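Local coordinates for Glyco_hydro_cc domain-containing protein (Pseudomonas viridiflava, PDB 6UAV), which is an endo-beta-1,3-glucanase of glycoside hydrolase family 128 (subgroup II), which probably cleaves internal linkages of beta-1,3-glucans, at residues L61-L71 and R104-V114; T1-A9 and Q251-S259. All blocks are in the same frame, centred on the assembly; numbering follows the deposited sequence. Where two conformers were deposited one is given.

Overall arrangement
Both contacts belong to one closed barrel of eight parallel strands, the TIM-barrel fold of this glycoside hydrolase: contact 1 lies in its outer helical layer, and contact 2 joins the wall to that layer and the C-terminal tail. Contact 1 joins helices 63-72 and 95-112, which flank strand 78-81 along the chain. Contact 2 sets the first strand, 6-9, and the residues before it against the last helix, 248-255, and the tail; strand 6-9 also pairs with strand 220-225, closing the barrel. In sequence, contact 1 is nested inside the loop of chain that contact 2 closes. Their centres are 29 Å apart and their nearest atoms about 14 Å apart, without touching.

Contact 1. Residues L61-L71 and R104-V114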
loop_
_atom_site.group_PDB
_atom_site.type_symbol
_atom_site.label_atom_id
_atom_site.label_comp_id
_atom_site.label_asym_id
_atom_site.label_seq_id
_atom_site.Cartn_x
_atom_site.Cartn_y
_atom_site.Cartn_z
ATOM N N LEU A 61 -2.798 -12.153 -13.865
ATOM C CA LEU A 61 -4.050 -11.411 -13.602
ATOM C C LEU A 61 -5.164 -12.129 -14.350
ATOM O O LEU A 61 -4.999 -12.370 -15.542
ATOM C CB LEU A 61 -3.901 -10.017 -14.196
ATOM C CG LEU A 61 -5.176 -9.195 -14.361
ATOM C CD1 LEU A 61 -5.831 -8.988 -13.027
ATOM C CD2 LEU A 61 -4.901 -7.850 -15.028
ATOM N N ASP A 62 -6.230 -12.447 -13.634
ATOM C CA ASP A 62 -7.476 -12.998 -14.203
ATOM C C ASP A 62 -8.403 -11.808 -14.443
ATOM O O ASP A 62 -9.096 -11.458 -13.501
ATOM C CB ASP A 62 -8.019 -14.044 -13.236
ATOM C CG ASP A 62 -9.277 -14.691 -13.769
ATOM O OD1 ASP A 62 -9.907 -14.105 -14.730
ATOM O OD2 ASP A 62 -9.656 -15.700 -13.172
ATOM N N ASP A 63 -8.271 -11.152 -15.603
ATOM C CA ASP A 63 -8.873 -9.809 -15.868
ATOM C C ASP A 63 -10.389 -9.947 -15.686
ATOM O O ASP A 63 -11.012 -9.107 -15.019
ATOM C CB ASP A 63 -8.581 -9.248 -17.276
ATOM C CG ASP A 63 -7.124 -9.254 -17.770
ATOM O OD1 ASP A 63 -6.443 -10.315 -17.651
ATOM O OD2 ASP A 63 -6.686 -8.198 -18.342
ATOM N N GLY A 64 -10.963 -11.000 -16.251
ATOM C CA GLY A 64 -12.418 -11.227 -16.210
ATOM C C GLY A 64 -12.928 -11.320 -14.786
ATOM O O GLY A 64 -13.892 -10.615 -14.404
ATOM N N GLN A 65 -12.282 -12.124 -13.950
ATOM C CA GLN A 65 -12.679 -12.345 -12.543
ATOM C C GLN A 65 -12.574 -11.042 -11.745
ATOM O O GLN A 65 -13.505 -10.722 -10.926
ATOM C CB GLN A 65 -11.748 -13.433 -12.004
ATOM C CG GLN A 65 -11.760 -13.618 -10.505
ATOM C CD GLN A 65 -11.036 -14.875 -10.047
ATOM O OE1 GLN A 65 -11.527 -15.597 -9.175
ATOM N NE2 GLN A 65 -9.861 -15.151 -10.620
ATOM N N LEU A 66 -11.496 -10.272 -12.001
ATOM C CA LEU A 66 -11.378 -8.972 -11.320
ATOM C C LEU A 66 -12.461 -8.010 -11.770
ATOM O O LEU A 66 -13.046 -7.346 -10.904
ATOM C CB LEU A 66 -9.996 -8.374 -11.517
ATOM C CG LEU A 66 -9.788 -6.999 -10.932
ATOM C CD1 LEU A 66 -10.099 -6.958 -9.467
ATOM C CD2 LEU A 66 -8.407 -6.498 -11.266
ATOM N N LYS A 67 -12.716 -7.936 -13.074
ATOM C CA LYS A 67 -13.750 -7.006 -13.573
ATOM C C LYS A 67 -15.095 -7.347 -12.962
ATOM O O LYS A 67 -15.837 -6.441 -12.549
ATOM C CB LYS A 67 -13.836 -7.081 -15.100
ATOM C CG LYS A 67 -12.695 -6.377 -15.796
ATOM C CD LYS A 67 -12.650 -6.783 -17.256
ATOM C CE LYS A 67 -11.407 -6.250 -17.929
ATOM N NZ LYS A 67 -11.458 -6.471 -19.392
ATOM N N LEU A 68 -15.411 -8.627 -12.935
ATOM C CA LEU A 68 -16.706 -9.128 -12.436
ATOM C C LEU A 68 -16.837 -8.659 -10.973
ATOM O O LEU A 68 -17.906 -8.138 -10.566
ATOM C CB LEU A 68 -16.672 -10.657 -12.603
ATOM C CG LEU A 68 -17.964 -11.422 -12.370
ATOM C CD1 LEU A 68 -19.038 -11.032 -13.372
ATOM C CD2 LEU A 68 -17.686 -12.932 -12.470
ATOM N N TYR A 69 -15.787 -8.853 -10.169
ATOM C CA TYR A 69 -15.786 -8.438 -8.746
ATOM C C TYR A 69 -15.943 -6.917 -8.622
ATOM O O TYR A 69 -16.838 -6.425 -7.887
ATOM C CB TYR A 69 -14.529 -8.944 -8.043
ATOM C CG TYR A 69 -14.349 -8.467 -6.622
ATOM C CD1 TYR A 69 -15.130 -8.950 -5.588
ATOM C CD2 TYR A 69 -13.370 -7.554 -6.297
ATOM C CE1 TYR A 69 -14.994 -8.498 -4.285
ATOM C CE2 TYR A 69 -13.200 -7.109 -4.998
ATOM C CZ TYR A 69 -14.001 -7.582 -3.979
ATOM O OH TYR A 69 -13.856 -7.185 -2.688
ATOM N N LEU A 70 -15.129 -6.146 -9.346
ATOM C CA LEU A 70 -15.208 -4.680 -9.199
ATOM C C LEU A 70 -16.589 -4.187 -9.625
ATOM O O LEU A 70 -17.155 -3.335 -8.912
ATOM C CB LEU A 70 -14.119 -3.992 -10.027
ATOM C CG LEU A 70 -12.681 -4.216 -9.589
ATOM C CD1 LEU A 70 -11.691 -3.613 -10.578
ATOM C CD2 LEU A 70 -12.437 -3.586 -8.225
ATOM N N LEU A 71 -17.144 -4.672 -10.719
ATOM C CA LEU A 71 -18.419 -4.102 -11.197
ATOM C C LEU A 71 -19.532 -4.371 -10.179
ATOM O O LEU A 71 -20.470 -3.539 -10.094
ATOM C CB LEU A 71 -18.729 -4.722 -12.550
ATOM C CG LEU A 71 -17.850 -4.160 -13.661
ATOM C CD1 LEU A 71 -17.918 -5.028 -14.918
ATOM C CD2 LEU A 71 -18.265 -2.717 -13.953
ATOM N N ARG A 104 -4.083 -3.271 -20.165
ATOM C CA ARG A 104 -5.063 -4.172 -19.464
ATOM C C ARG A 104 -5.610 -3.497 -18.192
ATOM O O ARG A 104 -6.829 -3.589 -17.934
ATOM C CB ARG A 104 -4.401 -5.528 -19.187
ATOM C CG ARG A 104 -4.256 -6.372 -20.448
ATOM C CD ARG A 104 -3.394 -7.590 -20.184
ATOM N NE ARG A 104 -3.887 -8.528 -19.193
ATOM C CZ ARG A 104 -3.149 -9.521 -18.716
ATOM N NH1 ARG A 104 -1.934 -9.692 -19.229
ATOM N NH2 ARG A 104 -3.637 -10.378 -17.822
ATOM N N LEU A 105 -4.751 -2.826 -17.419
ATOM C CA LEU A 105 -5.148 -2.069 -16.208
ATOM C C LEU A 105 -5.954 -0.854 -16.609
ATOM O O LEU A 105 -6.957 -0.549 -15.937
ATOM C CB LEU A 105 -3.910 -1.717 -15.384
ATOM C CG LEU A 105 -3.031 -2.918 -15.039
ATOM C CD1 LEU A 105 -1.870 -2.431 -14.264
ATOM C CD2 LEU A 105 -3.785 -3.997 -14.239
ATOM N N GLU A 106 -5.518 -0.121 -17.640
ATOM C CA GLU A 106 -6.288 1.038 -18.122
ATOM C C GLU A 106 -7.667 0.572 -18.579
ATOM O O GLU A 106 -8.669 1.358 -18.457
ATOM C CB GLU A 106 -5.497 1.718 -19.254
ATOM C CG GLU A 106 -4.256 2.383 -18.767
ATOM C CD GLU A 106 -3.363 2.950 -19.846
ATOM O OE1 GLU A 106 -3.374 2.386 -20.939
ATOM O OE2 GLU A 106 -2.634 3.962 -19.559
ATOM N N GLN A 107 -7.740 -0.563 -19.250
ATOM C CA GLN A 107 -9.030 -1.099 -19.709
ATOM C C GLN A 107 -9.900 -1.369 -18.465
ATOM O O GLN A 107 -11.109 -1.004 -18.436
ATOM C CB GLN A 107 -8.847 -2.354 -20.559
ATOM C CG GLN A 107 -10.223 -2.885 -20.971
ATOM C CD GLN A 107 -10.162 -4.079 -21.900
ATOM O OE1 GLN A 107 -9.659 -5.155 -21.533
ATOM N NE2 GLN A 107 -10.721 -3.895 -23.086
ATOM N N ILE A 108 -9.341 -2.001 -17.447
ATOM C CA ILE A 108 -10.114 -2.321 -16.197
ATOM C C ILE A 108 -10.585 -0.993 -15.573
ATOM O O ILE A 108 -11.763 -0.875 -15.217
ATOM C CB ILE A 108 -9.273 -3.169 -15.238
ATOM C CG1 ILE A 108 -9.095 -4.593 -15.751
ATOM C CG2 ILE A 108 -9.850 -3.083 -13.820
ATOM C CD1 ILE A 108 -7.850 -5.296 -15.204
ATOM N N SER A 109 -9.740 0.033 -15.580
ATOM C CA SER A 109 -10.135 1.379 -15.098
ATOM C C SER A 109 -11.292 1.933 -15.908
ATOM O O SER A 109 -12.254 2.432 -15.280
ATOM C CB SER A 109 -8.932 2.324 -15.070
ATOM O OG SER A 109 -9.349 3.632 -14.721
ATOM N N ALA A 110 -11.249 1.886 -17.247
ATOM C CA ALA A 110 -12.337 2.428 -18.092
ATOM C C ALA A 110 -13.640 1.650 -17.883
ATOM O O ALA A 110 -14.688 2.285 -17.802
ATOM C CB ALA A 110 -11.928 2.372 -19.535
ATOM N N GLN A 111 -13.534 0.322 -17.719
ATOM C CA GLN A 111 -14.709 -0.571 -17.688
ATOM C C GLN A 111 -15.374 -0.559 -16.301
ATOM O O GLN A 111 -16.522 -0.909 -16.205
ATOM C CB GLN A 111 -14.240 -1.965 -18.077
ATOM C CG GLN A 111 -13.967 -2.084 -19.556
ATOM C CD GLN A 111 -13.497 -3.476 -19.878
ATOM O OE1 GLN A 111 -12.883 -4.124 -19.038
ATOM N NE2 GLN A 111 -13.730 -3.899 -21.099
ATOM N N THR A 112 -14.667 -0.141 -15.267
ATOM C CA THR A 112 -15.175 -0.236 -13.872
ATOM C C THR A 112 -15.170 1.114 -13.145
ATOM O O THR A 112 -15.904 1.242 -12.125
ATOM C CB THR A 112 -14.333 -1.231 -13.072
ATOM O OG1 THR A 112 -13.069 -0.638 -12.773
ATOM C CG2 THR A 112 -14.182 -2.574 -13.744
ATOM N N GLY A 113 -14.388 2.073 -13.616
ATOM C CA GLY A 113 -14.300 3.407 -12.993
ATOM C C GLY A 113 -13.225 3.501 -11.921
ATOM O O GLY A 113 -12.976 4.629 -11.428
ATOM N N VAL A 114 -12.501 2.425 -11.597
ATOM C CA VAL A 114 -11.515 2.486 -10.481
ATOM C C VAL A 114 -10.329 3.350 -10.914
ATOM O O VAL A 114 -9.935 3.286 -12.100
ATOM C CB VAL A 114 -11.026 1.096 -10.048
ATOM C CG1 VAL A 114 -12.159 0.278 -9.427
ATOM C CG2 VAL A 114 -10.323 0.320 -11.150
HETATM O O HOH W 1 -2.439 -12.833 -16.972
HETATM O O HOH W 2 -8.130 -6.032 -18.852
HETATM O O HOH W 3 -13.310 -6.849 -21.985
HETATM O O HOH W 4 -17.352 -0.493 -10.755
#
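A bend at chi3 (62°) turns the Arg-104 guanidinium side-on to the Asp-63 carboxylate, whereas Lys-67, extended beyond CG, runs straight across Ile-108 to Gln-107. These groups join two successive outer helices of a TIM barrel, 63-72 and 95-112, whose short axis segments lie 10.2 Å apart at 27°, a nearly parallel pairing. The salt bridge is two-pronged: Arg-104 NE gives an almost straight bond (176°) to the syn lone pair of Asp-63 OD2 at 2.9 Å, and Arg-104 NH2 reaches Asp-63 OD1 at 2.8 Å. With the two flat groups nearly coplanar, the paired bonds restrict rotation of both. A water joins the same NH2 to the backbone N of Leu-61.

Next to this salt bridge Ile-108 uses both its branches: on the longer arm CD1 meets Leu-61 CD2 tip to tip at 3.9 Å and CG1 lies 3.6 Å from Lys-67 CE, while the CG2 methyl touches Leu-70 CD1 at 3.8 Å. The lysine thus gives its aliphatic chain to the apolar layer and its charged end to the polar side chain of Gln-107, where NZ bonds to OE1 at 3.1 Å from well above the amide carbonyl plane. Further in, Leu-66, Ile-108 and Val-114 all rest on Leu-79 of strand 78-81, so the helix pair packs onto the barrel wall through shared apolar side chains. At the C-terminal end of helix 95-112, Thr-112 turns CG2 toward Leu-70 CB and Leu-71 CG, while its OG1 donates to Ile-108 O at 2.8 Å.

Contact 2. Residues T1-A9 and Q251-S259; sequences TKSVKRGVA and QYYLSLPYS
Arg-6 leaves the start of strand 6-9 with CB directed at the C-terminal segment and CG anti to the backbone N (chi1 -171°), a course that takes it across the Tyr-253 ring. CG lies 3.5 Å from Tyr-253 OH, and CD sits over the ring centre, 3.9 Å from the centroid and 12° off the normal, a CH-pi contact. NE bonds to Tyr-223 OH. Beyond CZ the two terminal nitrogens grip Leu-256 O end-on, NH1 at 2.8 Å and NH2 at 3.2 Å, and NH2 also donates to Pro-257 O at 2.9 Å. One guanidinium therefore holds two successive carbonyls just after the helix, all within or close to its plane.

Tyr-253 answers across the contact: its OH donates to Gly-7 O at 2.6 Å, in the carbonyl plane. Further out, the Tyr-258 ring lies flat against the backbone of the N-terminal segment, with Ser-3 N above its centre.

In the TIM barrel this cluster ties the first strand and the residues before it to the last helix, 248-255, and the tail that follows. Arg-6 also packs on Val-211 of helix 200-216, and strand 6-9 runs between strands 27-29 and 220-225.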
loop_
_atom_site.group_PDB
_atom_site.type_symbol
_atom_site.label_atom_id
_atom_site.label_comp_id
_atom_site.label_asym_id
_atom_site.label_seq_id
_atom_site.Cartn_x
_atom_site.Cartn_y
_atom_site.Cartn_z
ATOM N N THR A 1 -15.737 8.165 14.229
ATOM C CA THR A 1 -15.039 9.054 13.249
ATOM C C THR A 1 -13.530 8.793 13.309
ATOM O O THR A 1 -12.979 8.595 14.400
ATOM C CB THR A 1 -15.295 10.540 13.509
ATOM O OG1 THR A 1 -16.715 10.701 13.589
ATOM C CG2 THR A 1 -14.693 11.417 12.432
ATOM N N LYS A 2 -12.884 8.765 12.163
ATOM C CA LYS A 2 -11.478 8.331 12.131
ATOM C C LYS A 2 -10.867 8.834 10.820
ATOM O O LYS A 2 -11.598 9.441 9.983
ATOM C CB LYS A 2 -11.417 6.808 12.263
ATOM C CG LYS A 2 -12.216 6.118 11.188
ATOM C CD LYS A 2 -12.316 4.602 11.388
ATOM C CE LYS A 2 -13.381 4.000 10.494
ATOM N NZ LYS A 2 -13.620 2.557 10.766
ATOM N N SER A 3 -9.565 8.648 10.668
ATOM C CA SER A 3 -8.870 9.179 9.476
ATOM C C SER A 3 -9.276 8.399 8.234
ATOM O O SER A 3 -9.081 7.170 8.218
ATOM C CB SER A 3 -7.394 9.031 9.605
ATOM O OG SER A 3 -6.822 9.581 8.430
ATOM N N VAL A 4 -9.656 9.031 7.129
ATOM C CA VAL A 4 -9.848 8.281 5.842
ATOM C C VAL A 4 -8.504 7.711 5.389
ATOM O O VAL A 4 -8.513 6.773 4.611
ATOM C CB VAL A 4 -10.461 9.149 4.727
ATOM C CG1 VAL A 4 -9.597 10.367 4.447
ATOM C CG2 VAL A 4 -10.730 8.351 3.426
ATOM N N LYS A 5 -7.364 8.267 5.840
ATOM C CA LYS A 5 -6.046 7.805 5.296
ATOM C C LYS A 5 -5.635 6.470 5.917
ATOM O O LYS A 5 -4.796 5.783 5.350
ATOM C CB LYS A 5 -4.949 8.813 5.645
ATOM C CG LYS A 5 -5.239 10.239 5.225
ATOM C CD LYS A 5 -3.933 10.997 4.948
ATOM C CE LYS A 5 -4.160 12.491 4.724
ATOM N NZ LYS A 5 -2.938 13.133 4.141
ATOM N N ARG A 6 -6.100 6.179 7.137
ATOM C CA ARG A 6 -5.412 5.202 8.006
ATOM C C ARG A 6 -5.760 3.763 7.638
ATOM O O ARG A 6 -6.867 3.350 7.823
ATOM C CB ARG A 6 -5.679 5.538 9.480
ATOM C CG ARG A 6 -4.820 4.690 10.393
ATOM C CD ARG A 6 -4.622 5.306 11.768
ATOM N NE ARG A 6 -4.241 6.707 11.703
ATOM C CZ ARG A 6 -4.443 7.620 12.656
ATOM N NH1 ARG A 6 -4.915 7.306 13.852
ATOM N NH2 ARG A 6 -4.120 8.865 12.390
ATOM N N GLY A 7 -4.774 2.976 7.216
ATOM C CA GLY A 7 -5.001 1.589 6.832
ATOM C C GLY A 7 -3.981 0.653 7.423
ATOM O O GLY A 7 -3.037 1.063 8.125
ATOM N N VAL A 8 -4.165 -0.607 7.077
ATOM C CA VAL A 8 -3.234 -1.688 7.475
ATOM C C VAL A 8 -2.957 -2.533 6.242
ATOM O O VAL A 8 -3.895 -2.881 5.547
ATOM C CB VAL A 8 -3.819 -2.486 8.667
ATOM C CG1 VAL A 8 -2.817 -3.533 9.136
ATOM C CG2 VAL A 8 -4.171 -1.537 9.818
ATOM N N ALA A 9 -1.705 -2.974 6.104
ATOM C CA ALA A 9 -1.249 -3.897 5.049
ATOM C C ALA A 9 -1.176 -5.286 5.653
ATOM O O ALA A 9 -0.247 -5.516 6.424
ATOM C CB ALA A 9 0.098 -3.451 4.536
ATOM N N GLN A 251 -2.987 -0.248 19.592
ATOM C CA GLN A 251 -3.830 0.739 20.292
ATOM C C GLN A 251 -3.267 2.125 19.923
ATOM O O GLN A 251 -4.048 3.082 19.681
ATOM C CB GLN A 251 -3.841 0.431 21.799
ATOM C CG GLN A 251 -4.892 1.195 22.565
ATOM C CD GLN A 251 -6.203 0.440 22.645
ATOM O OE1 GLN A 251 -7.215 0.836 22.056
ATOM N NE2 GLN A 251 -6.200 -0.668 23.386
ATOM N N TYR A 252 -1.951 2.280 19.962
ATOM C CA TYR A 252 -1.306 3.599 19.768
ATOM C C TYR A 252 -1.630 4.109 18.357
ATOM O O TYR A 252 -2.159 5.239 18.188
ATOM C CB TYR A 252 0.188 3.499 20.049
ATOM C CG TYR A 252 0.923 4.809 19.995
ATOM C CD1 TYR A 252 0.676 5.785 20.945
ATOM C CD2 TYR A 252 1.939 5.042 19.097
ATOM C CE1 TYR A 252 1.387 6.978 20.974
ATOM C CE2 TYR A 252 2.667 6.219 19.120
ATOM C CZ TYR A 252 2.380 7.213 20.039
ATOM O OH TYR A 252 3.044 8.420 20.072
ATOM N N TYR A 253 -1.410 3.264 17.366
ATOM C CA TYR A 253 -1.734 3.580 15.943
ATOM C C TYR A 253 -3.148 4.129 15.786
ATOM O O TYR A 253 -3.366 5.183 15.100
ATOM C CB TYR A 253 -1.546 2.354 15.071
ATOM C CG TYR A 253 -1.677 2.561 13.581
ATOM C CD1 TYR A 253 -0.918 3.483 12.884
ATOM C CD2 TYR A 253 -2.521 1.760 12.817
ATOM C CE1 TYR A 253 -1.004 3.650 11.507
ATOM C CE2 TYR A 253 -2.596 1.883 11.438
ATOM C CZ TYR A 253 -1.818 2.815 10.760
ATOM O OH TYR A 253 -1.858 3.015 9.419
ATOM N N LEU A 254 -4.112 3.442 16.380
ATOM C CA LEU A 254 -5.535 3.792 16.175
ATOM C C LEU A 254 -5.878 5.094 16.870
ATOM O O LEU A 254 -6.896 5.750 16.445
ATOM C CB LEU A 254 -6.425 2.619 16.632
ATOM C CG LEU A 254 -6.114 1.269 15.994
ATOM C CD1 LEU A 254 -7.043 0.199 16.554
ATOM C CD2 LEU A 254 -6.214 1.300 14.498
ATOM N N SER A 255 -5.111 5.478 17.879
ATOM C CA SER A 255 -5.355 6.678 18.729
ATOM C C SER A 255 -4.757 7.927 18.109
ATOM O O SER A 255 -5.111 9.024 18.569
ATOM C CB SER A 255 -4.692 6.505 20.094
ATOM O OG SER A 255 -3.269 6.849 20.015
ATOM N N LEU A 256 -3.807 7.791 17.195
ATOM C CA LEU A 256 -3.053 8.970 16.693
ATOM C C LEU A 256 -4.015 9.977 16.065
ATOM O O LEU A 256 -4.996 9.615 15.414
ATOM C CB LEU A 256 -1.955 8.504 15.729
ATOM C CG LEU A 256 -0.805 7.818 16.465
ATOM C CD1 LEU A 256 0.167 7.140 15.492
ATOM C CD2 LEU A 256 -0.096 8.788 17.373
ATOM N N PRO A 257 -3.724 11.285 16.243
ATOM C CA PRO A 257 -4.486 12.336 15.604
ATOM C C PRO A 257 -4.409 12.197 14.080
ATOM O O PRO A 257 -3.579 11.498 13.569
ATOM C CB PRO A 257 -3.755 13.626 16.005
ATOM C CG PRO A 257 -2.985 13.258 17.259
ATOM C CD PRO A 257 -2.606 11.805 17.059
ATOM N N TYR A 258 -5.286 12.896 13.391
ATOM C CA TYR A 258 -5.289 12.893 11.909
ATOM C C TYR A 258 -5.718 14.264 11.421
ATOM O O TYR A 258 -6.121 15.135 12.209
ATOM C CB TYR A 258 -6.241 11.827 11.355
ATOM C CG TYR A 258 -7.599 11.789 12.009
ATOM C CD1 TYR A 258 -8.664 12.538 11.566
ATOM C CD2 TYR A 258 -7.797 10.956 13.083
ATOM C CE1 TYR A 258 -9.900 12.499 12.210
ATOM C CE2 TYR A 258 -8.997 10.928 13.759
ATOM C CZ TYR A 258 -10.057 11.678 13.309
ATOM O OH TYR A 258 -11.210 11.543 14.022
ATOM N N SER A 259 -5.655 14.463 10.118
ATOM C CA SER A 259 -6.050 15.764 9.532
ATOM C C SER A 259 -7.583 15.859 9.449
ATOM O O SER A 259 -8.085 14.857 8.876
ATOM C CB SER A 259 -5.339 15.962 8.228
ATOM O OG SER A 259 -4.035 16.485 8.501
HETATM O O HOH W 5 -7.159 12.453 7.366
#